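Local coordinates for protein putative beta-glucosidase (Bifidobacterium adolescentis, PDB 5WAB) that acts as a glycoside hydrolase family 3 beta-glucosidase, releasing glucose from the non-reducing end of beta-glucosides, at residues R114-G119 / E422-P427; G451-V456 / T497-I502. All blocks are in the same frame, centred on the assembly; numbering follows the deposited sequence.

Interaction 1: residues R114-G119 / E422-P427; sequences RNPLGG and ETLDIP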
ATOM      1  N   ARG A 114       0.532   5.329  -8.868  1.00 18.85           N
ATOM      2  CA  ARG A 114       0.039   5.949 -10.092  1.00 18.48           C
ATOM      3  C   ARG A 114       0.497   5.172 -11.313  1.00 20.03           C
ATOM      4  O   ARG A 114      -0.292   4.899 -12.224  1.00 20.28           O
ATOM      5  CB  ARG A 114       0.511   7.398 -10.164  1.00 16.42           C
ATOM      6  CG  ARG A 114       0.375   8.051 -11.529  1.00 16.49           C
ATOM      7  CD  ARG A 114       0.831   9.499 -11.444  1.00 16.68           C
ATOM      8  NE  ARG A 114       0.596  10.251 -12.670  1.00 16.79           N
ATOM      9  CZ  ARG A 114       1.563  10.662 -13.483  1.00 17.03           C
ATOM     10  NH1 ARG A 114       2.827  10.401 -13.187  1.00 17.20           N
ATOM     11  NH2 ARG A 114       1.269  11.339 -14.585  1.00 17.14           N
ATOM     12  N   ASN A 115       1.775   4.801 -11.338  1.00 20.26           N
ATOM     13  CA  ASN A 115       2.367   4.048 -12.425  1.00 20.72           C
ATOM     14  C   ASN A 115       3.166   2.891 -11.831  1.00 21.68           C
ATOM     15  O   ASN A 115       3.970   3.105 -10.906  1.00 21.64           O
ATOM     16  CB  ASN A 115       3.259   4.947 -13.275  1.00 19.79           C
ATOM     17  CG  ASN A 115       3.813   4.237 -14.483  1.00 20.05           C
ATOM     18  OD1 ASN A 115       4.595   3.297 -14.361  1.00 20.18           O
ATOM     19  ND2 ASN A 115       3.408   4.682 -15.664  1.00 17.04           N
ATOM     20  N   PRO A 116       2.984   1.664 -12.329  1.00 20.71           N
ATOM     21  CA  PRO A 116       3.657   0.509 -11.717  1.00 20.22           C
ATOM     22  C   PRO A 116       5.168   0.548 -11.828  1.00 20.65           C
ATOM     23  O   PRO A 116       5.832  -0.262 -11.173  1.00 21.49           O
ATOM     24  CB  PRO A 116       3.074  -0.684 -12.488  1.00 21.64           C
ATOM     25  CG  PRO A 116       2.657  -0.116 -13.793  1.00 21.97           C
ATOM     26  CD  PRO A 116       2.195   1.284 -13.513  1.00 21.40           C
ATOM     27  N   LEU A 117       5.731   1.445 -12.639  1.00 22.55           N
ATOM     28  CA  LEU A 117       7.177   1.596 -12.739  1.00 21.17           C
ATOM     29  C   LEU A 117       7.776   2.343 -11.557  1.00 20.54           C
ATOM     30  O   LEU A 117       9.004   2.439 -11.468  1.00 21.27           O
ATOM     31  CB  LEU A 117       7.550   2.327 -14.029  1.00 20.01           C
ATOM     32  CG  LEU A 117       7.257   1.632 -15.357  1.00 20.52           C
ATOM     33  CD1 LEU A 117       7.679   2.545 -16.492  1.00 20.81           C
ATOM     34  CD2 LEU A 117       7.962   0.280 -15.455  1.00 18.46           C
ATOM     35  N   GLY A 118       6.948   2.889 -10.671  1.00 18.91           N
ATOM     36  CA  GLY A 118       7.439   3.623  -9.518  1.00 21.29           C
ATOM     37  C   GLY A 118       8.385   2.817  -8.651  1.00 23.15           C
ATOM     38  O   GLY A 118       8.060   1.702  -8.238  1.00 23.35           O
ATOM     39  N   GLY A 119       9.558   3.380  -8.364  1.00 24.10           N
ATOM     40  CA  GLY A 119      10.597   2.629  -7.677  1.00 24.01           C
ATOM     41  C   GLY A 119      10.225   2.168  -6.280  1.00 25.62           C
ATOM     42  O   GLY A 119      10.757   1.166  -5.798  1.00 25.55           O
ATOM     43  N   GLU A 422      12.192   0.951 -15.989  1.00 30.07           N
ATOM     44  CA  GLU A 422      11.942   1.379 -17.355  1.00 32.05           C
ATOM     45  C   GLU A 422      11.230   0.327 -18.187  1.00 29.47           C
ATOM     46  O   GLU A 422      10.880   0.606 -19.340  1.00 28.39           O
ATOM     47  CB  GLU A 422      13.260   1.788 -18.031  1.00 36.22           C
ATOM     48  CG  GLU A 422      13.813   3.093 -17.475  1.00 39.28           C
ATOM     49  CD  GLU A 422      15.108   3.516 -18.129  1.00 44.05           C
ATOM     50  OE1 GLU A 422      15.724   2.683 -18.823  1.00 46.42           O
ATOM     51  OE2 GLU A 422      15.501   4.687 -17.955  1.00 46.04           O
ATOM     52  N   THR A 423      11.023  -0.868 -17.641  1.00 28.72           N
ATOM     53  CA  THR A 423      10.276  -1.918 -18.313  1.00 29.02           C
ATOM     54  C   THR A 423       9.508  -2.709 -17.268  1.00 27.50           C
ATOM     55  O   THR A 423       9.912  -2.779 -16.103  1.00 27.42           O
ATOM     56  CB  THR A 423      11.193  -2.856 -19.107  1.00 31.77           C
ATOM     57  OG1 THR A 423      10.408  -3.875 -19.743  1.00 32.07           O
ATOM     58  CG2 THR A 423      12.215  -3.506 -18.182  1.00 31.63           C
ATOM     59  N   LEU A 424       8.401  -3.310 -17.698  1.00 26.75           N
ATOM     60  CA  LEU A 424       7.653  -4.221 -16.844  1.00 25.70           C
ATOM     61  C   LEU A 424       8.141  -5.660 -16.959  1.00 26.97           C
ATOM     62  O   LEU A 424       7.823  -6.476 -16.087  1.00 25.43           O
ATOM     63  CB  LEU A 424       6.150  -4.152 -17.168  1.00 24.61           C
ATOM     64  CG  LEU A 424       5.444  -2.851 -16.785  1.00 23.78           C
ATOM     65  CD1 LEU A 424       3.976  -2.867 -17.170  1.00 19.16           C
ATOM     66  CD2 LEU A 424       5.608  -2.591 -15.298  1.00 24.35           C
ATOM     67  N   ASP A 425       8.938  -5.971 -17.981  1.00 28.55           N
ATOM     68  CA  ASP A 425       9.301  -7.347 -18.285  1.00 28.62           C
ATOM     69  C   ASP A 425      10.283  -7.908 -17.260  1.00 28.07           C
ATOM     70  O   ASP A 425      11.077  -7.180 -16.658  1.00 28.20           O
ATOM     71  CB  ASP A 425       9.913  -7.433 -19.688  1.00 29.69           C
ATOM     72  CG  ASP A 425       8.994  -6.880 -20.771  1.00 30.28           C
ATOM     73  OD1 ASP A 425       7.761  -6.948 -20.605  1.00 30.51           O
ATOM     74  OD2 ASP A 425       9.500  -6.367 -21.791  1.00 31.73           O
ATOM     75  N   ILE A 426      10.202  -9.220 -17.051  1.00 27.21           N
ATOM     76  CA  ILE A 426      11.204  -9.974 -16.297  1.00 26.30           C
ATOM     77  C   ILE A 426      12.412 -10.173 -17.206  1.00 26.64           C
ATOM     78  O   ILE A 426      12.298  -9.949 -18.418  1.00 28.33           O
ATOM     79  CB  ILE A 426      10.637 -11.311 -15.798  1.00 26.45           C
ATOM     80  CG1 ILE A 426      10.409 -12.263 -16.976  1.00 27.36           C
ATOM     81  CG2 ILE A 426       9.362 -11.071 -14.996  1.00 24.04           C
ATOM     82  CD1 ILE A 426       9.974 -13.653 -16.569  1.00 26.36           C
ATOM     83  N   PRO A 427      13.584 -10.548 -16.684  1.00 26.71           N
ATOM     84  CA  PRO A 427      14.760 -10.699 -17.555  1.00 27.87           C
ATOM     85  C   PRO A 427      14.514 -11.663 -18.712  1.00 28.91           C
ATOM     86  O   PRO A 427      13.880 -12.708 -18.554  1.00 28.52           O
ATOM     87  CB  PRO A 427      15.838 -11.221 -16.601  1.00 28.70           C
ATOM     88  CG  PRO A 427      15.457 -10.658 -15.280  1.00 27.24           C
ATOM     89  CD  PRO A 427      13.947 -10.672 -15.258  1.00 25.82           C
TER
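Two loops meet here across the boundary between the N-terminal barrel domain of a family 3 glycoside hydrolase and its C-terminal alpha/beta domain. The barrel side is a type I beta turn, N115 to G118, closed by G118 N bonding to N115 O at 3.0 Å. An Asx turn is built into it: L117 N reaches N115 OD1 at 2.8 Å, and the donor lies in the carbonyl plane. That turn presents the L117 side chain to the other loop. CB points at 422-427, and CG stands anti to the carbonyl carbon, beside the backbone N (chi1 -66°). There the branches part: CD1 continues the extended chain, anti to CA, while CD2 makes the contact. CD2 meets L424 CD2 at 3.7 Å, the two leucines crossing at about a right angle, and also skirts the carbonyl carbon of E422. P116 lends its ring tip from beside it, CG lying 4.1 Å from the same L424 CD2, so one methyl of L424 touches both residues of the turn's middle. On the opposite loop an ST turn shapes the backbone: D425 N bonds to T423 OG1 at 3.1 Å, nearly straight at 169°. The loop then runs on to P427, the N-cap residue of helix 428-438. Neighbouring residues add polar ties between the loops, with G119 N bonded to D420 OD1 and the L117 backbone bonded to R421, whereas R114 makes a salt bridge with E522. E422 and T423 lie at the solvent side. Beside its leucine partner, L117 CD2 rests 3.7 Å from T423 O, a plain van der Waals approach.

Interaction 2: residues G451-V456 / T497-I502; sequences GSVVSV and TIPMNI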
ATOM      1  N   GLY A 451       8.964  -6.806  -6.763  1.00 23.62           N
ATOM      2  CA  GLY A 451       8.431  -5.754  -5.915  1.00 24.12           C
ATOM      3  C   GLY A 451       7.274  -4.984  -6.510  1.00 24.38           C
ATOM      4  O   GLY A 451       6.487  -4.399  -5.760  1.00 22.88           O
ATOM      5  N   SER A 452       7.148  -4.966  -7.836  1.00 26.32           N
ATOM      6  CA  SER A 452       6.031  -4.299  -8.490  1.00 27.19           C
ATOM      7  C   SER A 452       5.647  -5.099  -9.728  1.00 27.39           C
ATOM      8  O   SER A 452       6.285  -6.100 -10.064  1.00 28.78           O
ATOM      9  CB  SER A 452       6.370  -2.847  -8.836  1.00 29.98           C
ATOM     10  OG  SER A 452       5.202  -2.152  -9.239  1.00 33.43           O
ATOM     11  N   VAL A 453       4.586  -4.645 -10.404  1.00 27.14           N
ATOM     12  CA  VAL A 453       3.972  -5.418 -11.482  1.00 26.13           C
ATOM     13  C   VAL A 453       5.006  -5.786 -12.529  1.00 26.93           C
ATOM     14  O   VAL A 453       5.753  -4.932 -13.017  1.00 22.95           O
ATOM     15  CB  VAL A 453       2.815  -4.626 -12.118  1.00 26.52           C
ATOM     16  CG1 VAL A 453       2.437  -5.228 -13.445  1.00 27.14           C
ATOM     17  CG2 VAL A 453       1.609  -4.634 -11.211  1.00 26.95           C
ATOM     18  N   VAL A 454       5.046  -7.067 -12.884  1.00 25.23           N
ATOM     19  CA  VAL A 454       5.771  -7.522 -14.059  1.00 26.92           C
ATOM     20  C   VAL A 454       4.749  -8.001 -15.082  1.00 27.23           C
ATOM     21  O   VAL A 454       3.637  -8.416 -14.735  1.00 25.57           O
ATOM     22  CB  VAL A 454       6.794  -8.633 -13.736  1.00 25.64           C
ATOM     23  CG1 VAL A 454       7.817  -8.136 -12.721  1.00 24.60           C
ATOM     24  CG2 VAL A 454       6.092  -9.895 -13.248  1.00 24.08           C
ATOM     25  N   SER A 455       5.120  -7.912 -16.355  1.00 29.29           N
ATOM     26  CA  SER A 455       4.275  -8.438 -17.415  1.00 29.75           C
ATOM     27  C   SER A 455       4.254  -9.960 -17.362  1.00 30.37           C
ATOM     28  O   SER A 455       5.260 -10.605 -17.051  1.00 30.90           O
ATOM     29  CB  SER A 455       4.788  -7.968 -18.770  1.00 32.01           C
ATOM     30  OG  SER A 455       6.178  -8.224 -18.874  1.00 34.73           O
ATOM     31  N   VAL A 456       3.093 -10.538 -17.665  1.00 29.68           N
ATOM     32  CA  VAL A 456       2.893 -11.976 -17.593  1.00 29.06           C
ATOM     33  C   VAL A 456       2.479 -12.563 -18.937  1.00 31.50           C
ATOM     34  O   VAL A 456       3.011 -13.596 -19.357  1.00 31.96           O
ATOM     35  CB  VAL A 456       1.862 -12.336 -16.502  1.00 26.60           C
ATOM     36  CG1 VAL A 456       1.656 -13.840 -16.445  1.00 26.52           C
ATOM     37  CG2 VAL A 456       2.306 -11.802 -15.143  1.00 25.24           C
ATOM     38  N   THR A 497      -3.304  -3.367 -10.911  1.00 22.26           N
ATOM     39  CA  THR A 497      -3.675  -3.864 -12.229  1.00 21.87           C
ATOM     40  C   THR A 497      -2.443  -4.388 -12.957  1.00 23.17           C
ATOM     41  O   THR A 497      -1.385  -3.754 -12.941  1.00 22.65           O
ATOM     42  CB  THR A 497      -4.327  -2.759 -13.057  1.00 21.28           C
ATOM     43  OG1 THR A 497      -5.563  -2.365 -12.449  1.00 21.11           O
ATOM     44  CG2 THR A 497      -4.583  -3.234 -14.492  1.00 20.19           C
ATOM     45  N   ILE A 498      -2.581  -5.543 -13.606  1.00 24.25           N
ATOM     46  CA  ILE A 498      -1.532  -6.039 -14.496  1.00 23.55           C
ATOM     47  C   ILE A 498      -1.930  -5.740 -15.936  1.00 23.09           C
ATOM     48  O   ILE A 498      -2.789  -6.435 -16.499  1.00 22.88           O
ATOM     49  CB  ILE A 498      -1.285  -7.540 -14.309  1.00 24.14           C
ATOM     50  CG1 ILE A 498      -0.932  -7.852 -12.860  1.00 24.89           C
ATOM     51  CG2 ILE A 498      -0.164  -7.990 -15.230  1.00 26.50           C
ATOM     52  CD1 ILE A 498      -0.597  -9.317 -12.629  1.00 26.01           C
ATOM     53  N   PRO A 499      -1.327  -4.748 -16.580  1.00 23.27           N
ATOM     54  CA  PRO A 499      -1.771  -4.353 -17.920  1.00 22.89           C
ATOM     55  C   PRO A 499      -1.146  -5.228 -18.998  1.00 24.71           C
ATOM     56  O   PRO A 499      -0.200  -5.980 -18.762  1.00 24.66           O
ATOM     57  CB  PRO A 499      -1.284  -2.908 -18.030  1.00 21.29           C
ATOM     58  CG  PRO A 499      -0.032  -2.900 -17.204  1.00 20.73           C
ATOM     59  CD  PRO A 499      -0.266  -3.864 -16.065  1.00 20.69           C
ATOM     60  N   MET A 500      -1.706  -5.118 -20.206  1.00 26.04           N
ATOM     61  CA  MET A 500      -1.106  -5.798 -21.349  1.00 27.37           C
ATOM     62  C   MET A 500       0.202  -5.137 -21.767  1.00 28.97           C
ATOM     63  O   MET A 500       1.063  -5.792 -22.363  1.00 32.02           O
ATOM     64  CB  MET A 500      -2.085  -5.838 -22.521  1.00 27.73           C
ATOM     65  CG  MET A 500      -3.282  -6.769 -22.319  1.00 28.35           C
ATOM     66  SD  MET A 500      -2.808  -8.474 -21.962  1.00 29.08           S
ATOM     67  CE  MET A 500      -2.072  -8.975 -23.514  1.00 28.00           C
ATOM     68  N   ASN A 501       0.366  -3.850 -21.469  1.00 28.23           N
ATOM     69  CA  ASN A 501       1.504  -3.057 -21.909  1.00 27.54           C
ATOM     70  C   ASN A 501       1.514  -1.764 -21.106  1.00 25.45           C
ATOM     71  O   ASN A 501       0.453  -1.187 -20.853  1.00 24.92           O
ATOM     72  CB  ASN A 501       1.425  -2.762 -23.416  1.00 28.34           C
ATOM     73  CG  ASN A 501       2.717  -2.192 -23.974  1.00 30.00           C
ATOM     74  OD1 ASN A 501       3.268  -1.227 -23.444  1.00 29.24           O
ATOM     75  ND2 ASN A 501       3.217  -2.803 -25.042  1.00 31.38           N
ATOM     76  N   ILE A 502       2.708  -1.319 -20.699  1.00 25.45           N
ATOM     77  CA  ILE A 502       2.808  -0.082 -19.919  1.00 24.70           C
ATOM     78  C   ILE A 502       2.281   1.108 -20.709  1.00 27.30           C
ATOM     79  O   ILE A 502       1.827   2.100 -20.126  1.00 29.70           O
ATOM     80  CB  ILE A 502       4.260   0.156 -19.457  1.00 23.61           C
ATOM     81  CG1 ILE A 502       4.336   1.331 -18.474  1.00 22.21           C
ATOM     82  CG2 ILE A 502       5.172   0.411 -20.653  1.00 23.78           C
ATOM     83  CD1 ILE A 502       3.490   1.164 -17.229  1.00 21.44           C
TER
HETATM   84  O   HOH W   1       1.310  -8.614 -19.030  1.00 25.68           O
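S452 OG is the best-held polar atom here, gripped by two hydrogen bonds: it accepts from Q496 NE2, just before 497-502, and donates to P116 O of the barrel domain. OG stands anti to the backbone N (chi1 -169°), where it meets both partners; S452 itself takes no part in the apolar contact, which begins at V453. The V453 CB points at the facing segment and its two methyls share the work. CG1, anti to the backbone N (chi1 164°), goes tip to tip with the P499 ring, 4.0 Å from CD, and also meets I498 CG2 at 4.2 Å. CG2, beside the backbone N, leans on the carbonyl oxygen of T497, with 3.6 Å between V453 CG2 and T497 O. I498 answers with its short branch: CG2 lies 3.9 Å from V454 O, while CG1 sits beside the backbone N (chi1 -57°). The chains run too far apart for direct backbone pairing, the nearest CA atoms, those of V453 and I498, being 6.3 Å from each other. A water bridges them instead. It accepts from V456 N at 3.0 Å and donates to P499 O, also at 3.0 Å, so both backbone groups are satisfied. Y531, from helix 528-531, packs on P499 and T497, and the I498 backbone bonds to Y540. The loop 451-456 follows strand 444-449, an inner strand of the mixed six-stranded sheet in the alpha/beta sandwich that forms the C-terminal domain of family 3 glycoside hydrolases.

The two contacts lie on the same side of the chain's centre, about 7 Å apart between centres, and they touch. Interaction 1 joins different domains and is partly open to solvent; every touching residue of interaction 2 is buried, within the C-terminal domain. Both are mainly apolar, but interaction 1 gets its shape from turns closed inside each loop, while interaction 2 adds a bridging water. Loop 451-456 is stitched to 422-427: D425 OD1 and S455 OG probably hydrogen-bond at 2.7 Å, the backbones of L424 and S455 bond, and L424 CD2 packs 3.3 Å from V453 O. Loop 451-456 is thus shared ground, bonded to both loops of interaction 1.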